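Local coordinates for xylose isomerase-like TIM barrel (Anabaena variabilis ATCC 29413, PDB 2QW5), which binds zinc and D-xylose in its TIM barrel and is probably a sugar isomerase or epimerase, at residues Q62-E65 against N66-L70; Y311-A314 against Y315-A318; P193-L196 against S197-I200. All coordinates share one frame; numbering follows the deposited sequence. Where two conformers were deposited one is given.

Interaction 1 of 3, residues Q62-E65 against N66-L70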
ATOM      1  N   GLN A  62       8.641  25.986  22.640  1.00 20.73           N
ATOM      2  CA  GLN A  62       9.972  25.932  22.026  0.50 21.75           C
ATOM      3  C   GLN A  62       9.918  26.308  20.538  1.00 21.31           C
ATOM      4  O   GLN A  62      10.812  27.004  20.044  1.00 22.84           O
ATOM      5  CB  GLN A  62      10.662  24.569  22.244  0.50 23.19           C
ATOM      6  CG  GLN A  62      12.136  24.530  21.766  0.50 22.81           C
ATOM      7  CD  GLN A  62      12.991  25.634  22.389  0.50 29.81           C
ATOM      8  OE1 GLN A  62      13.278  25.610  23.591  0.50 33.94           O
ATOM      9  NE2 GLN A  62      13.391  26.607  21.573  0.50 21.49           N
ATOM     10  N   ASP A  63       8.871  25.889  19.834  1.00 22.26           N
ATOM     11  CA  ASP A  63       8.704  26.257  18.421  1.00 21.91           C
ATOM     12  C   ASP A  63       8.585  27.776  18.256  1.00 21.79           C
ATOM     13  O   ASP A  63       9.232  28.357  17.379  1.00 18.93           O
ATOM     14  CB  ASP A  63       7.444  25.604  17.812  1.00 23.31           C
ATOM     15  CG  ASP A  63       7.558  24.091  17.644  1.00 28.13           C
ATOM     16  OD1 ASP A  63       8.685  23.589  17.492  1.00 27.00           O
ATOM     17  OD2 ASP A  63       6.484  23.425  17.645  1.00 27.57           O
ATOM     18  N   LEU A  64       7.788  28.401  19.120  1.00 20.30           N
ATOM     19  CA  LEU A  64       7.553  29.861  19.041  1.00 20.44           C
ATOM     20  C   LEU A  64       8.846  30.635  19.227  1.00 22.11           C
ATOM     21  O   LEU A  64       9.150  31.557  18.471  1.00 21.94           O
ATOM     22  CB  LEU A  64       6.503  30.287  20.065  1.00 20.03           C
ATOM     23  CG  LEU A  64       6.016  31.732  20.025  1.00 21.35           C
ATOM     24  CD1 LEU A  64       5.596  32.156  18.607  1.00 22.48           C
ATOM     25  CD2 LEU A  64       4.900  31.950  21.035  1.00 18.01           C
ATOM     26  N   GLU A  65       9.636  30.174  20.180  1.00 23.33           N
ATOM     27  CA  GLU A  65      10.953  30.726  20.458  1.00 26.63           C
ATOM     28  C   GLU A  65      11.896  30.531  19.276  1.00 22.96           C
ATOM     29  O   GLU A  65      12.566  31.463  18.871  1.00 18.88           O
ATOM     30  CB  GLU A  65      11.497  30.072  21.735  1.00 26.68           C
ATOM     31  CG  GLU A  65      12.866  30.533  22.182  1.00 37.80           C
ATOM     32  CD  GLU A  65      13.143  30.091  23.618  1.00 40.84           C
ATOM     33  OE1 GLU A  65      13.013  28.862  23.902  1.00 56.02           O
ATOM     34  OE2 GLU A  65      13.474  30.975  24.450  1.00 60.15           O
ATOM     35  N   ASN A  66      11.913  29.342  18.680  1.00 21.47           N
ATOM     36  CA  ASN A  66      12.788  29.105  17.517  1.00 21.29           C
ATOM     37  C   ASN A  66      12.439  29.967  16.318  1.00 20.01           C
ATOM     38  O   ASN A  66      13.317  30.566  15.716  1.00 19.17           O
ATOM     39  CB  ASN A  66      12.785  27.628  17.105  1.00 21.67           C
ATOM     40  CG  ASN A  66      13.447  26.733  18.127  1.00 25.25           C
ATOM     41  OD1 ASN A  66      14.234  27.181  18.981  1.00 25.52           O
ATOM     42  ND2 ASN A  66      13.142  25.457  18.038  1.00 22.45           N
ATOM     43  N   TYR A  67      11.158  30.032  15.961  1.00 18.67           N
ATOM     44  CA  TYR A  67      10.742  30.875  14.808  1.00 17.11           C
ATOM     45  C   TYR A  67      10.939  32.387  15.097  1.00 17.39           C
ATOM     46  O   TYR A  67      11.222  33.158  14.182  1.00 18.45           O
ATOM     47  CB  TYR A  67       9.298  30.530  14.357  1.00 15.89           C
ATOM     48  CG  TYR A  67       9.231  29.191  13.611  1.00 15.50           C
ATOM     49  CD1 TYR A  67       9.674  29.095  12.292  1.00 19.07           C
ATOM     50  CD2 TYR A  67       8.643  28.052  14.179  1.00 22.57           C
ATOM     51  CE1 TYR A  67       9.601  27.897  11.569  1.00 21.20           C
ATOM     52  CE2 TYR A  67       8.556  26.831  13.451  1.00 21.99           C
ATOM     53  CZ  TYR A  67       9.027  26.773  12.153  1.00 17.22           C
ATOM     54  OH  TYR A  67       8.974  25.605  11.439  1.00 18.73           O
ATOM     55  N   THR A  68      10.778  32.792  16.363  1.00 19.65           N
ATOM     56  CA  THR A  68      11.040  34.181  16.771  1.00 17.99           C
ATOM     57  C   THR A  68      12.532  34.448  16.512  1.00 20.30           C
ATOM     58  O   THR A  68      12.894  35.460  15.918  1.00 24.35           O
ATOM     59  CB  THR A  68      10.699  34.436  18.238  1.00 16.18           C
ATOM     60  OG1 THR A  68       9.286  34.267  18.453  1.00 22.54           O
ATOM     61  CG2 THR A  68      11.127  35.872  18.657  1.00 16.68           C
ATOM     62  N   ASN A  69      13.380  33.501  16.893  1.00 22.61           N
ATOM     63  CA  ASN A  69      14.823  33.624  16.654  1.00 22.66           C
ATOM     64  C   ASN A  69      15.184  33.619  15.172  1.00 23.81           C
ATOM     65  O   ASN A  69      16.155  34.277  14.775  1.00 26.92           O
ATOM     66  CB  ASN A  69      15.590  32.526  17.418  1.00 26.97           C
ATOM     67  CG  ASN A  69      15.478  32.662  18.946  1.00 32.27           C
ATOM     68  OD1 ASN A  69      15.089  33.693  19.469  1.00 29.66           O
ATOM     69  ND2 ASN A  69      15.813  31.602  19.649  1.00 36.19           N
ATOM     70  N   LEU A  70      14.430  32.879  14.347  1.00 22.21           N
ATOM     71  CA  LEU A  70      14.633  32.885  12.902  1.00 20.74           C
ATOM     72  C   LEU A  70      14.300  34.279  12.362  1.00 21.39           C
ATOM     73  O   LEU A  70      15.084  34.848  11.612  1.00 21.01           O
ATOM     74  CB  LEU A  70      13.813  31.779  12.176  1.00 20.27           C
ATOM     75  CG  LEU A  70      13.932  31.678  10.643  1.00 20.09           C
ATOM     76  CD1 LEU A  70      15.393  31.455  10.188  1.00 21.85           C
ATOM     77  CD2 LEU A  70      13.023  30.607  10.074  1.00 20.43           C
TER
HETATM   78  O   HOH W   1      11.156  24.665  16.372  1.00 33.58           O

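Interaction 2 of 3, residues Y311-A314 against Y315-A318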
ATOM      1  N   TYR A 311      20.559  20.701 -16.820  1.00 26.91           N
ATOM      2  CA  TYR A 311      19.147  21.099 -16.779  1.00 26.07           C
ATOM      3  C   TYR A 311      18.977  22.402 -15.987  1.00 27.57           C
ATOM      4  O   TYR A 311      19.933  22.857 -15.352  1.00 25.78           O
ATOM      5  CB  TYR A 311      18.304  19.947 -16.225  1.00 26.65           C
ATOM      6  CG  TYR A 311      18.515  18.682 -17.032  1.00 25.62           C
ATOM      7  CD1 TYR A 311      18.033  18.588 -18.326  1.00 26.29           C
ATOM      8  CD2 TYR A 311      19.222  17.590 -16.509  1.00 29.37           C
ATOM      9  CE1 TYR A 311      18.245  17.412 -19.096  1.00 31.64           C
ATOM     10  CE2 TYR A 311      19.435  16.427 -17.255  1.00 34.34           C
ATOM     11  CZ  TYR A 311      18.942  16.348 -18.550  1.00 31.75           C
ATOM     12  OH  TYR A 311      19.135  15.206 -19.295  1.00 35.47           O
ATOM     13  N   PRO A 312      17.809  23.061 -16.110  1.00 26.72           N
ATOM     14  CA  PRO A 312      17.593  24.282 -15.317  1.00 25.81           C
ATOM     15  C   PRO A 312      17.684  24.047 -13.801  1.00 24.36           C
ATOM     16  O   PRO A 312      17.278  22.968 -13.312  1.00 20.99           O
ATOM     17  CB  PRO A 312      16.177  24.716 -15.743  1.00 25.76           C
ATOM     18  CG  PRO A 312      16.002  24.140 -17.074  1.00 25.53           C
ATOM     19  CD  PRO A 312      16.651  22.802 -16.983  1.00 25.81           C
ATOM     20  N   ASN A 313      18.285  25.018 -13.097  1.00 24.64           N
ATOM     21  CA  ASN A 313      18.446  24.976 -11.647  1.00 21.92           C
ATOM     22  C   ASN A 313      17.268  25.696 -10.983  1.00 19.96           C
ATOM     23  O   ASN A 313      16.445  26.314 -11.667  1.00 18.23           O
ATOM     24  CB  ASN A 313      19.847  25.441 -11.185  1.00 19.18           C
ATOM     25  CG  ASN A 313      20.089  26.941 -11.239  1.00 24.21           C
ATOM     26  OD1 ASN A 313      19.205  27.769 -11.075  1.00 26.38           O
ATOM     27  ND2 ASN A 313      21.354  27.285 -11.413  1.00 26.22           N
ATOM     28  N   ALA A 314      17.214  25.596  -9.663  1.00 21.02           N
ATOM     29  CA  ALA A 314      16.147  26.202  -8.856  1.00 17.35           C
ATOM     30  C   ALA A 314      15.985  27.711  -9.079  1.00 17.74           C
ATOM     31  O   ALA A 314      14.874  28.223  -9.160  1.00 17.83           O
ATOM     32  CB  ALA A 314      16.390  25.894  -7.348  1.00 14.37           C
ATOM     33  N   TYR A 315      17.112  28.419  -9.228  1.00 18.87           N
ATOM     34  CA  TYR A 315      17.110  29.863  -9.431  1.00 19.94           C
ATOM     35  C   TYR A 315      16.696  30.273 -10.825  1.00 20.96           C
ATOM     36  O   TYR A 315      16.011  31.278 -10.990  1.00 20.88           O
ATOM     37  CB  TYR A 315      18.480  30.462  -9.067  1.00 20.97           C
ATOM     38  CG  TYR A 315      18.868  30.284  -7.621  1.00 18.02           C
ATOM     39  CD1 TYR A 315      17.947  30.481  -6.590  1.00 23.76           C
ATOM     40  CD2 TYR A 315      20.187  30.045  -7.267  1.00 29.11           C
ATOM     41  CE1 TYR A 315      18.290  30.336  -5.275  1.00 22.58           C
ATOM     42  CE2 TYR A 315      20.562  29.903  -5.926  1.00 28.14           C
ATOM     43  CZ  TYR A 315      19.608  30.065  -4.938  1.00 28.93           C
ATOM     44  OH  TYR A 315      19.935  29.948  -3.625  1.00 23.96           O
ATOM     45  N   ASP A 316      17.101  29.487 -11.822  1.00 23.04           N
ATOM     46  CA  ASP A 316      16.662  29.681 -13.202  1.00 22.83           C
ATOM     47  C   ASP A 316      15.130  29.670 -13.263  1.00 22.00           C
ATOM     48  O   ASP A 316      14.529  30.580 -13.815  1.00 22.04           O
ATOM     49  CB  ASP A 316      17.209  28.584 -14.138  1.00 22.88           C
ATOM     50  CG  ASP A 316      18.737  28.540 -14.174  1.00 28.89           C
ATOM     51  OD1 ASP A 316      19.402  29.592 -14.030  1.00 35.22           O
ATOM     52  OD2 ASP A 316      19.278  27.430 -14.345  1.00 31.30           O
ATOM     53  N   ILE A 317      14.521  28.641 -12.679  1.00 20.30           N
ATOM     54  CA  ILE A 317      13.056  28.512 -12.686  1.00 20.53           C
ATOM     55  C   ILE A 317      12.386  29.672 -11.917  1.00 21.29           C
ATOM     56  O   ILE A 317      11.404  30.240 -12.409  1.00 22.24           O
ATOM     57  CB  ILE A 317      12.615  27.118 -12.182  1.00 21.27           C
ATOM     58  CG1 ILE A 317      13.137  26.013 -13.130  1.00 23.83           C
ATOM     59  CG2 ILE A 317      11.082  26.983 -12.052  1.00 19.32           C
ATOM     60  CD1 ILE A 317      12.706  26.130 -14.594  1.00 21.54           C
ATOM     61  N   ALA A 318      12.937  30.016 -10.749  1.00 20.64           N
ATOM     62  CA  ALA A 318      12.418  31.125  -9.906  1.00 21.52           C
ATOM     63  C   ALA A 318      12.413  32.462 -10.657  1.00 22.47           C
ATOM     64  O   ALA A 318      11.433  33.217 -10.623  1.00 21.30           O
ATOM     65  CB  ALA A 318      13.235  31.248  -8.606  1.00 20.19           C
TER

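Interaction 3 of 3, residues P193-L196 against S197-I200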
ATOM      1  N   PRO A 193     -11.588  20.225   1.163  1.00 20.20           N
ATOM      2  CA  PRO A 193     -12.385  20.785   0.049  1.00 21.63           C
ATOM      3  C   PRO A 193     -11.533  20.882  -1.225  1.00 20.98           C
ATOM      4  O   PRO A 193     -10.360  21.291  -1.162  1.00 19.58           O
ATOM      5  CB  PRO A 193     -12.842  22.157   0.571  1.00 22.71           C
ATOM      6  CG  PRO A 193     -11.829  22.521   1.632  1.00 18.68           C
ATOM      7  CD  PRO A 193     -11.345  21.220   2.234  1.00 20.00           C
ATOM      8  N   ASN A 194     -12.101  20.428  -2.347  1.00 18.66           N
ATOM      9  CA  ASN A 194     -11.386  20.429  -3.626  1.00 18.72           C
ATOM     10  C   ASN A 194     -11.649  21.655  -4.503  1.00 19.72           C
ATOM     11  O   ASN A 194     -10.735  22.135  -5.208  1.00 17.96           O
ATOM     12  CB  ASN A 194     -11.671  19.157  -4.453  1.00 16.62           C
ATOM     13  CG  ASN A 194     -11.386  17.864  -3.701  1.00 16.02           C
ATOM     14  OD1 ASN A 194     -12.258  16.992  -3.627  1.00 18.16           O
ATOM     15  ND2 ASN A 194     -10.205  17.757  -3.103  1.00 14.41           N
ATOM     16  N   LYS A 195     -12.898  22.139  -4.455  1.00 19.55           N
ATOM     17  CA  LYS A 195     -13.375  23.266  -5.243  1.00 18.36           C
ATOM     18  C   LYS A 195     -13.714  24.481  -4.393  1.00 20.34           C
ATOM     19  O   LYS A 195     -14.061  24.370  -3.215  1.00 20.01           O
ATOM     20  CB  LYS A 195     -14.647  22.870  -5.990  1.00 15.74           C
ATOM     21  CG  LYS A 195     -14.510  21.685  -6.859  1.00 21.69           C
ATOM     22  CD  LYS A 195     -15.854  21.080  -7.228  1.00 21.58           C
ATOM     23  CE  LYS A 195     -16.545  21.834  -8.310  1.00 34.16           C
ATOM     24  NZ  LYS A 195     -17.659  20.979  -8.813  1.00 34.18           N
ATOM     25  N   LEU A 196     -13.675  25.638  -5.042  1.00 18.00           N
ATOM     26  CA  LEU A 196     -13.985  26.914  -4.412  1.00 20.30           C
ATOM     27  C   LEU A 196     -15.470  26.901  -4.002  1.00 19.57           C
ATOM     28  O   LEU A 196     -15.813  27.530  -3.007  1.00 20.59           O
ATOM     29  CB  LEU A 196     -13.630  28.094  -5.360  1.00 19.69           C
ATOM     30  CG  LEU A 196     -13.207  29.468  -4.890  1.00 24.79           C
ATOM     31  CD1 LEU A 196     -12.226  29.449  -3.756  1.00 19.30           C
ATOM     32  CD2 LEU A 196     -12.602  30.225  -6.118  1.00 21.13           C
ATOM     33  N   SER A 197     -16.329  26.163  -4.732  1.00 18.71           N
ATOM     34  CA  SER A 197     -17.776  26.034  -4.348  1.00 20.35           C
ATOM     35  C   SER A 197     -17.930  25.286  -3.006  1.00 21.18           C
ATOM     36  O   SER A 197     -18.782  25.645  -2.157  1.00 21.73           O
ATOM     37  CB  SER A 197     -18.592  25.340  -5.455  1.00 19.99           C
ATOM     38  OG  SER A 197     -18.128  24.016  -5.675  1.00 22.02           O
ATOM     39  N   GLN A 198     -17.099  24.257  -2.810  1.00 19.07           N
ATOM     40  CA  GLN A 198     -17.115  23.454  -1.580  1.00 20.25           C
ATOM     41  C   GLN A 198     -16.595  24.270  -0.388  1.00 19.85           C
ATOM     42  O   GLN A 198     -17.111  24.141   0.717  1.00 19.71           O
ATOM     43  CB  GLN A 198     -16.276  22.169  -1.764  1.00 21.47           C
ATOM     44  CG  GLN A 198     -16.871  21.220  -2.832  1.00 20.50           C
ATOM     45  CD  GLN A 198     -15.951  20.132  -3.309  1.00 20.02           C
ATOM     46  OE1 GLN A 198     -14.717  20.252  -3.205  1.00 17.49           O
ATOM     47  NE2 GLN A 198     -16.544  19.030  -3.815  1.00 18.55           N
ATOM     48  N   LEU A 199     -15.527  25.048  -0.593  1.00 20.22           N
ATOM     49  CA  LEU A 199     -15.008  25.924   0.474  1.00 18.79           C
ATOM     50  C   LEU A 199     -15.976  27.085   0.803  1.00 20.19           C
ATOM     51  O   LEU A 199     -16.097  27.463   1.966  1.00 17.35           O
ATOM     52  CB  LEU A 199     -13.632  26.464   0.122  1.00 20.45           C
ATOM     53  CG  LEU A 199     -12.908  27.307   1.165  1.00 21.95           C
ATOM     54  CD1 LEU A 199     -12.912  26.667   2.552  1.00 14.63           C
ATOM     55  CD2 LEU A 199     -11.482  27.569   0.674  1.00 16.27           C
ATOM     56  N   ILE A 200     -16.652  27.626  -0.218  1.00 19.35           N
ATOM     57  CA  ILE A 200     -17.622  28.695  -0.036  1.00 20.86           C
ATOM     58  C   ILE A 200     -18.771  28.162   0.812  1.00 22.18           C
ATOM     59  O   ILE A 200     -19.196  28.838   1.765  1.00 23.83           O
ATOM     60  CB  ILE A 200     -18.099  29.307  -1.352  1.00 22.26           C
ATOM     61  CG1 ILE A 200     -17.038  30.285  -1.891  1.00 18.41           C
ATOM     62  CG2 ILE A 200     -19.399  30.101  -1.155  1.00 17.58           C
ATOM     63  CD1 ILE A 200     -17.282  30.774  -3.286  1.00 20.13           C
TER

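Interaction 1 of 3, residues Q62-E65 against N66-L70
With OG1 turned back beside its own backbone N (chi1 -64°), T68 lays its hydroxyl against the carbonyl of L64, while N66, turned the same way, brings its amide beside Q62 and toward a water shared with D63. These are contacts one turn apart along a single alpha-helix, 60-76, which in the TIM barrel crosses from strand 47-51 to strand 83-87. The backbone supplies the regular i to i+4 bonds; Y67 N to D63 O, at 2.9 Å, is the straightest of them, with an N-H...O angle of 174°. Side chains add a second set. In the conformer given, Q62 NE2 approaches N66 OD1 at 2.8 Å, a weak, bent bond that is doubtful because the glutamine has a second conformer; the two amide planes stand 33° apart. On its other branch N66 ND2 donates a hydrogen bond to a water 2.7 Å away, and that water in turn donates to D63 OD1 at 2.9 Å. The other carboxylate oxygen of D63 forms a salt bridge with R114 of helix 101-120, so the aspartate serves both its own helix and the next. L64 and T68 face that neighbouring helix too, both touching A120. The oxygen of L64 accepts two hydrogen bonds, from T68 N at 2.9 Å and from T68 OG1 at 2.7 Å, the donors reaching it from opposite faces of the carbonyl plane.

Interaction 2 of 3, residues Y311-A314 against Y315-A318
N313 and D316 hold each other in a capping box at the start of helix 314-332, the last helix of the chain. N313 OD1 accepts from D316 N at 2.8 Å and, through a weaker and strongly bent bond, from Y315 N at 2.9 Å. In return D316 OD2 receives the backbone N-H of N313 at 2.9 Å, a nearly straight bond (173°) that meets the oxygen on its anti side but out of the carboxylate plane. The amide and carboxylate lie stacked, their planes only 11° apart. N313 CG sits between its backbone N and carbonyl carbon (chi1 75°), which folds OD1 back over the first turn. An alanine here would remove that acceptor and is likely to leave the N-H of D316 without its capping partner, fraying the start of the helix. Next to the box, I317 N continues the turn to N313 O. Farther out, W301 lies against the N313 side chain and is backbone-bonded to A314, while Y315 OH bonds to H36 of helix 27-42, tying the new helix to its neighbour. One turn into the helix, I317 CD1 meets P312 CB at 3.9 Å.

Interaction 3 of 3, residues P193-L196 against S197-I200
Q198 reaches back from the first turn of its helix to the loop that leads into it. Its CB lies 3.4 Å from K195 O and, at longer range, near P193 CB. With CG beside the backbone N (chi1 -65°) and the chain extended beyond it, the amide is carried up against the backbone N-H groups of N194 and K195. CD passes the bent chain of K195, whose CD is 4.0 Å away; NE2 lies equally close to that same methylene. At the tip, Q198 OE1 is gripped by two backbone N-H groups. N194 N donates to Q198 OE1 at 2.8 Å, nearly in line with the side-chain carbonyl. The N-H of the N-cap residue comes from above the carbonyl plane (43° out of it), with K195 N 2.9 Å from Q198 OE1. This is the N-terminus of helix 196-203, which follows strand 179-182 of the TIM barrel. The carbonyl oxygen K195 O takes L199 N at 3.1 Å, with a weaker, bent bond from Q198 N. Nearby, P193, preceded by a cis peptide bond, turns its CG to L199 CD1 at 4.4 Å, and L199 also packs on P184, next to the zinc ligand E183. The amide of N194 is bound at both atoms: ND2 donates to the carbonyls of I185 and T190, and OD1 pairs with T296 OG1 of the second subunit.

Overall arrangement
Along the chain the order is interaction 1, then interaction 3, then interaction 2, each on a different helix around one eight-stranded parallel barrel. Their centres stand about 30 to 33 Å apart and none touches another; interaction 3 lies across the chain's centre from both of the others. Interaction 1 sits within helix 60-76, whereas 193-200 and 311-318 begin helices 196-203 and 314-332, so the set samples a helix body and two helix starts. Interactions 1 and 2 both have neighbours on helix 27-42. Interaction 3 comes nearest the zinc and sugar site and, through N194, hydrogen-bonds to a second subunit.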